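Local coordinates for putative iron-regulated protein A (Parabacteroides distasonis ATCC 8503, PDB 4ECG), which binds calcium ions and belongs to the imelysin-like peptidase M75 family, with a putative link to iron regulation, though its exact role is unsettled, at residues S243-V246 with G247-I251; E356-N359 with T360-A364; W282-L285 with D286-N290; D335-I338 with D339-A343. All blocks are in the same frame, centred on the assembly; numbering follows the deposited sequence.

Contact 1 (S243-V246 with G247-I251). With CA (calcium ion), chain H.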
loop_
_atom_site.group_PDB
_atom_site.type_symbol
_atom_site.label_atom_id
_atom_site.label_comp_id
_atom_site.label_asym_id
_atom_site.label_seq_id
_atom_site.Cartn_x
_atom_site.Cartn_y
_atom_site.Cartn_z
ATOM N N SER A 243 -7.035 -2.995 6.139
ATOM C CA SER A 243 -7.165 -4.184 7.003
ATOM C C SER A 243 -7.963 -5.284 6.327
ATOM O O SER A 243 -7.591 -6.465 6.346
ATOM C CB SER A 243 -7.778 -3.851 8.360
ATOM O OG SER A 243 -9.085 -3.342 8.264
ATOM N N ASN A 244 -9.083 -4.902 5.728
ATOM C CA ASN A 244 -9.939 -5.880 5.101
ATOM C C ASN A 244 -9.315 -6.483 3.853
ATOM O O ASN A 244 -9.518 -7.662 3.563
ATOM C CB ASN A 244 -11.253 -5.227 4.786
ATOM C CG ASN A 244 -12.212 -6.161 4.148
ATOM O OD1 ASN A 244 -12.627 -7.115 4.762
ATOM N ND2 ASN A 244 -12.533 -5.919 2.882
ATOM N N GLU A 245 -8.589 -5.672 3.091
ATOM C CA GLU A 245 -7.949 -6.117 1.845
ATOM C C GLU A 245 -6.778 -7.062 2.115
ATOM O O GLU A 245 -6.617 -8.084 1.427
ATOM C CB GLU A 245 -7.503 -4.883 1.042
ATOM C CG GLU A 245 -6.571 -5.096 -0.163
ATOM C CD GLU A 245 -7.260 -5.486 -1.476
ATOM O OE1 GLU A 245 -8.507 -5.728 -1.448
ATOM O OE2 GLU A 245 -6.531 -5.537 -2.540
ATOM N N VAL A 246 -5.926 -6.713 3.072
ATOM C CA VAL A 246 -4.814 -7.631 3.465
ATOM C C VAL A 246 -5.367 -9.021 3.855
ATOM O O VAL A 246 -4.911 -10.043 3.375
ATOM C CB VAL A 246 -3.937 -7.057 4.595
ATOM C CG1 VAL A 246 -2.932 -8.085 5.064
ATOM C CG2 VAL A 246 -3.231 -5.794 4.143
ATOM N N GLY A 247 -6.378 -9.047 4.704
ATOM C CA GLY A 247 -6.925 -10.318 5.207
ATOM C C GLY A 247 -7.746 -11.081 4.194
ATOM O O GLY A 247 -7.445 -12.216 3.906
ATOM N N SER A 248 -8.750 -10.448 3.618
ATOM C CA SER A 248 -9.624 -11.126 2.624
ATOM C C SER A 248 -9.081 -11.303 1.241
ATOM O O SER A 248 -9.466 -12.230 0.619
ATOM C CB SER A 248 -10.944 -10.374 2.384
ATOM O OG SER A 248 -11.511 -10.082 3.600
ATOM N N ALA A 249 -8.274 -10.389 0.730
ATOM C CA ALA A 249 -7.769 -10.479 -0.648
ATOM C C ALA A 249 -6.328 -10.945 -0.729
ATOM O O ALA A 249 -6.058 -11.936 -1.381
ATOM C CB ALA A 249 -7.913 -9.136 -1.377
ATOM N N LYS A 250 -5.391 -10.210 -0.127
ATOM C CA LYS A 250 -3.979 -10.435 -0.433
ATOM C C LYS A 250 -3.498 -11.786 0.137
ATOM O O LYS A 250 -2.681 -12.473 -0.499
ATOM C CB LYS A 250 -3.095 -9.307 0.103
ATOM C CG LYS A 250 -3.446 -7.908 -0.350
ATOM C CD LYS A 250 -2.365 -6.909 0.025
ATOM C CE LYS A 250 -2.659 -5.510 -0.539
ATOM N NZ LYS A 250 -1.455 -4.639 -0.289
ATOM N N ILE A 251 -3.997 -12.142 1.325
ATOM C CA ILE A 251 -3.632 -13.379 1.972
ATOM C C ILE A 251 -4.613 -14.486 1.553
ATOM O O ILE A 251 -4.182 -15.553 1.078
ATOM C CB ILE A 251 -3.523 -13.251 3.516
ATOM C CG1 ILE A 251 -2.302 -12.405 3.918
ATOM C CG2 ILE A 251 -3.349 -14.632 4.150
ATOM C CD1 ILE A 251 -2.308 -11.869 5.348
HETATM CA CA CA H . -11.588 -12.701 -0.889
HETATM O O HOH W 1 -13.523 -11.888 0.380
HETATM O O HOH W 2 -11.765 -10.123 -1.837
HETATM O O HOH W 3 -12.621 -12.755 -3.148
#
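S248 and N244 meet twice through one acceptor: the carbonyl oxygen of N244 takes the backbone N of S248 at 2.9 Å and its hydroxyl OG at 3.1 Å. OG can do this because it stands beside its own backbone N (chi1 -49°). E245 O is also shared, by A249 N and by K250 N; the first donor sits well above the carbonyl plane, while the second comes in almost head-on at 2.9 Å. V246 O bonds I251 N, five residues on, at 3.1 Å. These i to i+5 bonds mark a pi-type turn within helix 239-259, a local widening beside a calcium site. The metal is held by S248 O at 2.6 Å, by three waters and by D253 OD1. With an alanine in place of S248, N244 O would probably lose the hydroxyl as its second donor, although the backbone oxygen on calcium would remain. Apolar contact comes from V246 CG1 and I251 CD1, 3.8 Å apart, on the side covered by helices 284-300 and 355-377. E245 and K250 cross at about a right angle, CG to CE at 4.0 Å; K250 NZ runs on to N291 OD1, with weak, long ion pairs to E89 and E92.

Contact 2 (E356-N359 with T360-A364)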
loop_
_atom_site.group_PDB
_atom_site.type_symbol
_atom_site.label_atom_id
_atom_site.label_comp_id
_atom_site.label_asym_id
_atom_site.label_seq_id
_atom_site.Cartn_x
_atom_site.Cartn_y
_atom_site.Cartn_z
ATOM N N GLU A 356 -2.115 -22.819 10.019
ATOM C CA GLU A 356 -2.379 -22.254 11.329
ATOM C C GLU A 356 -1.963 -20.784 11.388
ATOM O O GLU A 356 -2.787 -19.936 11.713
ATOM C CB GLU A 356 -1.711 -23.069 12.437
ATOM C CG GLU A 356 -2.463 -24.326 12.832
ATOM C CD GLU A 356 -1.598 -25.242 13.703
ATOM O OE1 GLU A 356 -0.802 -26.048 13.122
ATOM O OE2 GLU A 356 -1.701 -25.151 14.966
ATOM N N HIS A 357 -0.716 -20.478 11.035
ATOM C CA HIS A 357 -0.248 -19.088 11.010
ATOM C C HIS A 357 -1.066 -18.206 10.087
ATOM O O HIS A 357 -1.341 -17.045 10.427
ATOM C CB HIS A 357 1.187 -19.007 10.551
ATOM C CG HIS A 357 2.187 -19.612 11.512
ATOM N ND1 HIS A 357 3.311 -20.236 11.086
ATOM C CD2 HIS A 357 2.206 -19.649 12.897
ATOM C CE1 HIS A 357 4.006 -20.636 12.144
ATOM N NE2 HIS A 357 3.323 -20.286 13.256
ATOM N N ILE A 358 -1.434 -18.726 8.910
ATOM C CA ILE A 358 -2.223 -17.929 7.900
ATOM C C ILE A 358 -3.608 -17.567 8.522
ATOM O O ILE A 358 -4.013 -16.411 8.528
ATOM C CB ILE A 358 -2.354 -18.668 6.549
ATOM C CG1 ILE A 358 -1.004 -18.651 5.817
ATOM C CG2 ILE A 358 -3.446 -18.029 5.679
ATOM C CD1 ILE A 358 -0.814 -19.660 4.681
ATOM N N ASN A 359 -4.239 -18.528 9.177
ATOM C CA ASN A 359 -5.537 -18.310 9.799
ATOM C C ASN A 359 -5.525 -17.329 10.914
ATOM O O ASN A 359 -6.417 -16.498 10.973
ATOM C CB ASN A 359 -6.198 -19.630 10.263
ATOM C CG ASN A 359 -6.659 -20.504 9.078
ATOM O OD1 ASN A 359 -6.667 -20.029 7.939
ATOM N ND2 ASN A 359 -6.979 -21.791 9.330
ATOM N N THR A 360 -4.534 -17.398 11.797
ATOM C CA THR A 360 -4.373 -16.388 12.874
ATOM C C THR A 360 -4.253 -14.999 12.220
ATOM O O THR A 360 -4.794 -14.000 12.709
ATOM C CB THR A 360 -3.126 -16.726 13.719
ATOM O OG1 THR A 360 -3.256 -18.074 14.189
ATOM C CG2 THR A 360 -2.894 -15.758 14.925
ATOM N N ALA A 361 -3.556 -14.961 11.084
ATOM C CA ALA A 361 -3.278 -13.703 10.393
ATOM C C ALA A 361 -4.570 -13.185 9.785
ATOM O O ALA A 361 -4.948 -12.048 10.005
ATOM C CB ALA A 361 -2.202 -13.916 9.334
ATOM N N THR A 362 -5.293 -14.027 9.047
ATOM C CA THR A 362 -6.558 -13.546 8.415
ATOM C C THR A 362 -7.658 -13.266 9.446
ATOM O O THR A 362 -8.392 -12.304 9.296
ATOM C CB THR A 362 -7.065 -14.492 7.329
ATOM O OG1 THR A 362 -7.406 -15.749 7.916
ATOM C CG2 THR A 362 -5.972 -14.725 6.251
ATOM N N GLU A 363 -7.759 -14.047 10.514
ATOM C CA GLU A 363 -8.651 -13.672 11.635
ATOM C C GLU A 363 -8.257 -12.383 12.331
ATOM O O GLU A 363 -9.108 -11.670 12.830
ATOM C CB GLU A 363 -8.745 -14.759 12.684
ATOM C CG GLU A 363 -9.450 -16.022 12.197
ATOM C CD GLU A 363 -9.025 -17.259 12.994
ATOM O OE1 GLU A 363 -8.733 -17.118 14.221
ATOM O OE2 GLU A 363 -8.961 -18.359 12.388
ATOM N N ALA A 364 -6.974 -12.069 12.382
ATOM C CA ALA A 364 -6.568 -10.853 13.052
ATOM C C ALA A 364 -6.903 -9.624 12.182
ATOM O O ALA A 364 -7.299 -8.566 12.724
ATOM C CB ALA A 364 -5.099 -10.899 13.410
HETATM O O HOH W 4 -7.376 -18.098 6.489
#
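T360 turns its hydroxyl back onto the carbonyl oxygen of E356, OG1 to O at 3.1 Å, while its backbone N reaches the same oxygen nearly head-on. OG1 comes from above the carbonyl plane, chi1 (-55°) laying it beside its own N. Two residues on, T362 is rotated differently: OG1 sits between N and carbonyl carbon (chi1 64°), and CG2 is left to rest 3.4 Å from I358 O and 4.2 Å from I358 CG2. A water joins this hydroxyl to the N359 amide, donating to N359 OD1 at 2.5 Å and lying 2.7 Å from T362 OG1. A valine in place of T362 would probably leave that water without its second protein partner and the N359 amide freer to turn. E363 runs its extended chain back alongside N359, OE2 to CB at 3.7 Å, as E363 N bonds N359 O at 2.8 Å. Further out, I358 and T362 face I251 of helix 239-259, and T360 and A361 face A340 of helix 324-343, so helix 355-377 packs on two neighbours in a mainly helical fold. Methyl groups thus meet the other helices, while hydroxyls bind carbonyl oxygen or water on their own.

Contact 3 (W282-L285 with D286-N290)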
loop_
_atom_site.group_PDB
_atom_site.type_symbol
_atom_site.label_atom_id
_atom_site.label_comp_id
_atom_site.label_asym_id
_atom_site.label_seq_id
_atom_site.Cartn_x
_atom_site.Cartn_y
_atom_site.Cartn_z
ATOM N N TRP A 282 9.883 -11.903 -3.604
ATOM C CA TRP A 282 9.606 -12.343 -2.209
ATOM C C TRP A 282 9.453 -11.142 -1.291
ATOM O O TRP A 282 10.128 -11.042 -0.290
ATOM C CB TRP A 282 10.720 -13.260 -1.658
ATOM C CG TRP A 282 10.926 -14.585 -2.370
ATOM C CD1 TRP A 282 10.381 -15.002 -3.581
ATOM C CD2 TRP A 282 11.792 -15.721 -1.949
ATOM N NE1 TRP A 282 10.823 -16.254 -3.910
ATOM C CE2 TRP A 282 11.652 -16.742 -2.979
ATOM C CE3 TRP A 282 12.644 -15.957 -0.879
ATOM C CZ2 TRP A 282 12.330 -17.953 -2.916
ATOM C CZ3 TRP A 282 13.340 -17.173 -0.816
ATOM C CH2 TRP A 282 13.190 -18.150 -1.810
ATOM N N ASN A 283 8.597 -10.191 -1.649
ATOM C CA ASN A 283 8.404 -9.013 -0.836
ATOM C C ASN A 283 7.020 -9.041 -0.239
ATOM O O ASN A 283 6.585 -8.057 0.313
ATOM C CB ASN A 283 8.631 -7.717 -1.656
ATOM C CG ASN A 283 9.333 -6.590 -0.866
ATOM O OD1 ASN A 283 10.556 -6.628 -0.588
ATOM N ND2 ASN A 283 8.579 -5.529 -0.604
ATOM N N SER A 284 6.342 -10.169 -0.296
ATOM C CA SER A 284 4.906 -10.158 -0.023
ATOM C C SER A 284 4.605 -9.880 1.445
ATOM O O SER A 284 3.822 -8.954 1.778
ATOM C CB SER A 284 4.284 -11.466 -0.464
ATOM O OG SER A 284 4.892 -11.869 -1.690
ATOM N N LEU A 285 5.232 -10.664 2.313
ATOM C CA LEU A 285 5.062 -10.479 3.766
ATOM C C LEU A 285 5.524 -9.115 4.244
ATOM O O LEU A 285 4.876 -8.543 5.096
ATOM C CB LEU A 285 5.740 -11.594 4.576
ATOM C CG LEU A 285 5.135 -12.997 4.341
ATOM C CD1 LEU A 285 5.977 -14.071 5.014
ATOM C CD2 LEU A 285 3.660 -13.048 4.758
ATOM N N ASP A 286 6.612 -8.574 3.717
ATOM C CA ASP A 286 6.985 -7.175 4.067
ATOM C C ASP A 286 5.863 -6.209 3.619
ATOM O O ASP A 286 5.464 -5.299 4.365
ATOM C CB ASP A 286 8.319 -6.716 3.411
ATOM C CG ASP A 286 9.553 -7.259 4.102
ATOM O OD1 ASP A 286 9.622 -7.233 5.345
ATOM O OD2 ASP A 286 10.476 -7.684 3.372
ATOM N N ASP A 287 5.324 -6.417 2.418
ATOM C CA ASP A 287 4.216 -5.572 1.951
ATOM C C ASP A 287 3.063 -5.625 2.937
ATOM O O ASP A 287 2.582 -4.591 3.395
ATOM C CB ASP A 287 3.709 -6.000 0.587
ATOM C CG ASP A 287 4.729 -5.756 -0.573
ATOM O OD1 ASP A 287 5.776 -5.087 -0.381
ATOM O OD2 ASP A 287 4.444 -6.257 -1.682
ATOM N N TYR A 288 2.639 -6.835 3.301
ATOM C CA TYR A 288 1.431 -6.953 4.102
ATOM C C TYR A 288 1.601 -6.333 5.482
ATOM O O TYR A 288 0.721 -5.617 5.952
ATOM C CB TYR A 288 0.935 -8.384 4.226
ATOM C CG TYR A 288 0.850 -9.220 2.945
ATOM C CD1 TYR A 288 0.580 -8.663 1.720
ATOM C CD2 TYR A 288 1.020 -10.582 3.005
ATOM C CE1 TYR A 288 0.501 -9.438 0.564
ATOM C CE2 TYR A 288 0.928 -11.368 1.865
ATOM C CZ TYR A 288 0.699 -10.782 0.644
ATOM O OH TYR A 288 0.690 -11.578 -0.467
ATOM N N LYS A 289 2.731 -6.617 6.126
ATOM C CA LYS A 289 3.130 -5.956 7.349
ATOM C C LYS A 289 3.131 -4.444 7.167
ATOM O O LYS A 289 2.643 -3.705 8.053
ATOM C CB LYS A 289 4.542 -6.441 7.821
ATOM C CG LYS A 289 5.128 -5.696 9.014
ATOM C CD LYS A 289 6.658 -5.674 9.004
ATOM C CE LYS A 289 7.196 -4.530 8.161
ATOM N NZ LYS A 289 8.659 -4.628 7.978
ATOM N N ASN A 290 3.696 -3.963 6.050
ATOM C CA ASN A 290 3.774 -2.499 5.891
ATOM C C ASN A 290 2.374 -1.875 5.726
ATOM O O ASN A 290 2.123 -0.795 6.261
ATOM C CB ASN A 290 4.736 -2.093 4.785
ATOM C CG ASN A 290 6.194 -2.158 5.234
ATOM O OD1 ASN A 290 6.540 -1.698 6.345
ATOM N ND2 ASN A 290 7.074 -2.649 4.337
HETATM O O HOH W 5 8.721 -10.267 2.253
#
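D286 and N283 meet at the first turn of helix 284-300, where D286 CB lies 3.8 Å from N283 O. A water accepts from D286 N and donates to W282 O at 3.0 Å, with a weaker bond to D286 OD2. D287 is tied to N283 twice: its N bonds N283 O at 3.0 Å, and its OD1 receives N283 ND2 at 2.8 Å. That amide proton arrives from above the carboxylate plane, the two flat groups being turned 63° apart. N283 holds the N-cap position but its side chain makes no capping bond: OD1 goes to R82 and ND2 to D287. R85 forms a salt bridge to D287 OD1 and S278 bonds OD2, fixing the carboxylate close to E89, a calcium ligand of this protein that binds none in this model. Y288 N bonds S284 O, and chi1 of -47° sets CG beside that N, bringing the ring over the same oxygen, which sits 3.1 Å above the ring plane, over its centre. S284 CB lies 3.6 Å from Y288 OH, and L285 CD2 approaches the ring obliquely, 4.0 Å from Y288 CD2. K289 N bonds L285 O, while NZ makes a long salt bridge to D286 OD1 at 3.8 Å.

Contact 4 (D335-I338 with D339-A343)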
loop_
_atom_site.group_PDB
_atom_site.type_symbol
_atom_site.label_atom_id
_atom_site.label_comp_id
_atom_site.label_asym_id
_atom_site.label_seq_id
_atom_site.Cartn_x
_atom_site.Cartn_y
_atom_site.Cartn_z
ATOM N N ASP A 335 -1.042 -4.560 16.924
ATOM C CA ASP A 335 0.139 -5.385 17.206
ATOM C C ASP A 335 -0.085 -6.899 16.993
ATOM O O ASP A 335 0.792 -7.574 16.503
ATOM C CB ASP A 335 0.656 -5.082 18.610
ATOM C CG ASP A 335 1.516 -3.781 18.669
ATOM O OD1 ASP A 335 1.748 -3.102 17.639
ATOM O OD2 ASP A 335 1.970 -3.431 19.777
ATOM N N LYS A 336 -1.267 -7.422 17.309
ATOM C CA LYS A 336 -1.576 -8.847 17.066
ATOM C C LYS A 336 -1.591 -9.159 15.549
ATOM O O LYS A 336 -1.194 -10.222 15.108
ATOM C CB LYS A 336 -2.938 -9.134 17.676
ATOM C CG LYS A 336 -3.196 -10.534 18.193
ATOM C CD LYS A 336 -4.497 -10.524 19.018
ATOM C CE LYS A 336 -5.377 -11.743 18.746
ATOM N NZ LYS A 336 -6.706 -11.671 19.417
ATOM N N THR A 337 -2.002 -8.190 14.749
ATOM C CA THR A 337 -2.178 -8.409 13.318
ATOM C C THR A 337 -0.818 -8.408 12.649
ATOM O O THR A 337 -0.560 -9.270 11.831
ATOM C CB THR A 337 -3.139 -7.359 12.689
ATOM O OG1 THR A 337 -4.369 -7.347 13.442
ATOM C CG2 THR A 337 -3.397 -7.650 11.187
ATOM N N ILE A 338 0.043 -7.455 13.026
ATOM C CA ILE A 338 1.431 -7.375 12.563
ATOM C C ILE A 338 2.203 -8.609 13.009
ATOM O O ILE A 338 2.937 -9.203 12.242
ATOM C CB ILE A 338 2.141 -6.099 13.103
ATOM C CG1 ILE A 338 1.537 -4.842 12.501
ATOM C CG2 ILE A 338 3.643 -6.086 12.816
ATOM C CD1 ILE A 338 1.844 -3.543 13.293
ATOM N N ASP A 339 2.077 -8.975 14.274
ATOM C CA ASP A 339 2.796 -10.153 14.760
ATOM C C ASP A 339 2.358 -11.424 13.983
ATOM O O ASP A 339 3.202 -12.274 13.683
ATOM C CB ASP A 339 2.622 -10.346 16.292
ATOM C CG ASP A 339 3.343 -9.241 17.145
ATOM O OD1 ASP A 339 4.058 -8.324 16.664
ATOM O OD2 ASP A 339 3.170 -9.295 18.348
ATOM N N ALA A 340 1.051 -11.552 13.673
ATOM C CA ALA A 340 0.503 -12.719 12.964
ATOM C C ALA A 340 1.025 -12.735 11.516
ATOM O O ALA A 340 1.425 -13.750 11.023
ATOM C CB ALA A 340 -1.017 -12.705 12.986
ATOM N N ILE A 341 1.077 -11.582 10.875
ATOM C CA ILE A 341 1.610 -11.516 9.538
ATOM C C ILE A 341 3.068 -11.957 9.578
ATOM O O ILE A 341 3.403 -12.834 8.816
ATOM C CB ILE A 341 1.455 -10.138 8.867
ATOM C CG1 ILE A 341 -0.029 -9.829 8.629
ATOM C CG2 ILE A 341 2.242 -10.126 7.573
ATOM C CD1 ILE A 341 -0.413 -8.374 8.362
ATOM N N ASN A 342 3.885 -11.411 10.499
ATOM C CA ASN A 342 5.312 -11.754 10.628
ATOM C C ASN A 342 5.600 -13.239 10.958
ATOM O O ASN A 342 6.663 -13.737 10.654
ATOM C CB ASN A 342 6.020 -10.884 11.694
ATOM C CG ASN A 342 6.179 -9.419 11.299
ATOM O OD1 ASN A 342 6.088 -9.061 10.142
ATOM N ND2 ASN A 342 6.401 -8.562 12.299
ATOM N N ALA A 343 4.665 -13.930 11.592
ATOM C CA ALA A 343 4.859 -15.321 11.976
ATOM C C ALA A 343 4.621 -16.267 10.786
ATOM O O ALA A 343 5.023 -17.448 10.850
ATOM C CB ALA A 343 3.952 -15.700 13.174
#
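I338 lies alongside N342, both side chains pointing the same way, with the CG2 methyl of I338 3.7 Å from ND2 of the amide. CG2 is placed there by standing anti to its own backbone N, with CG1 on the N side at chi1 of -67°. N342 ND2 also lies 3.5 Å from I338 O, a contact rather than a hydrogen bond, while the backbone N of N342 donates to that oxygen at 3.0 Å in a nearly straight bond (171°). Round the helix, T337 and I341 make the second pair, CG2 to CD1 at 4.2 Å. CG1 of I341 rests 3.3 Å from T337 O, which also receives I341 N. D339 brings its carboxylate carbon, CG, to 3.1 Å from D335 O, the oxygen that D339 N also bonds. These turns belong to the C-terminal part of helix 324-343, which packs within the helical bundle: I338 and I341 touch I292 of helix 284-300, and T337 and A340 face helix 355-377. Two acidic side chains share one flank, their OD1 atoms 5.8 Å apart. K296 forms a salt bridge with D335 OD1, which would be expected to ease any repulsion from D339.

None of the four contacts closes a long loop; each stays within about two and a half turns of one helix, and they follow one another in series without nesting or crossing. From the N terminus, contact 1 comes first on helix 239-259, then contact 3, running from the loop into helix 284-300, contact 4 near the end of helix 324-343, and contact 2 early on helix 355-377. Contact 1 touches all three others: I251 meets T362 and I358 of contact 2 and Y288 of contact 3, and V246 reaches I341 of contact 4. I341 also packs on contact 3, while A340 lies against A361 of contact 2. Contacts 2 and 3 do not touch.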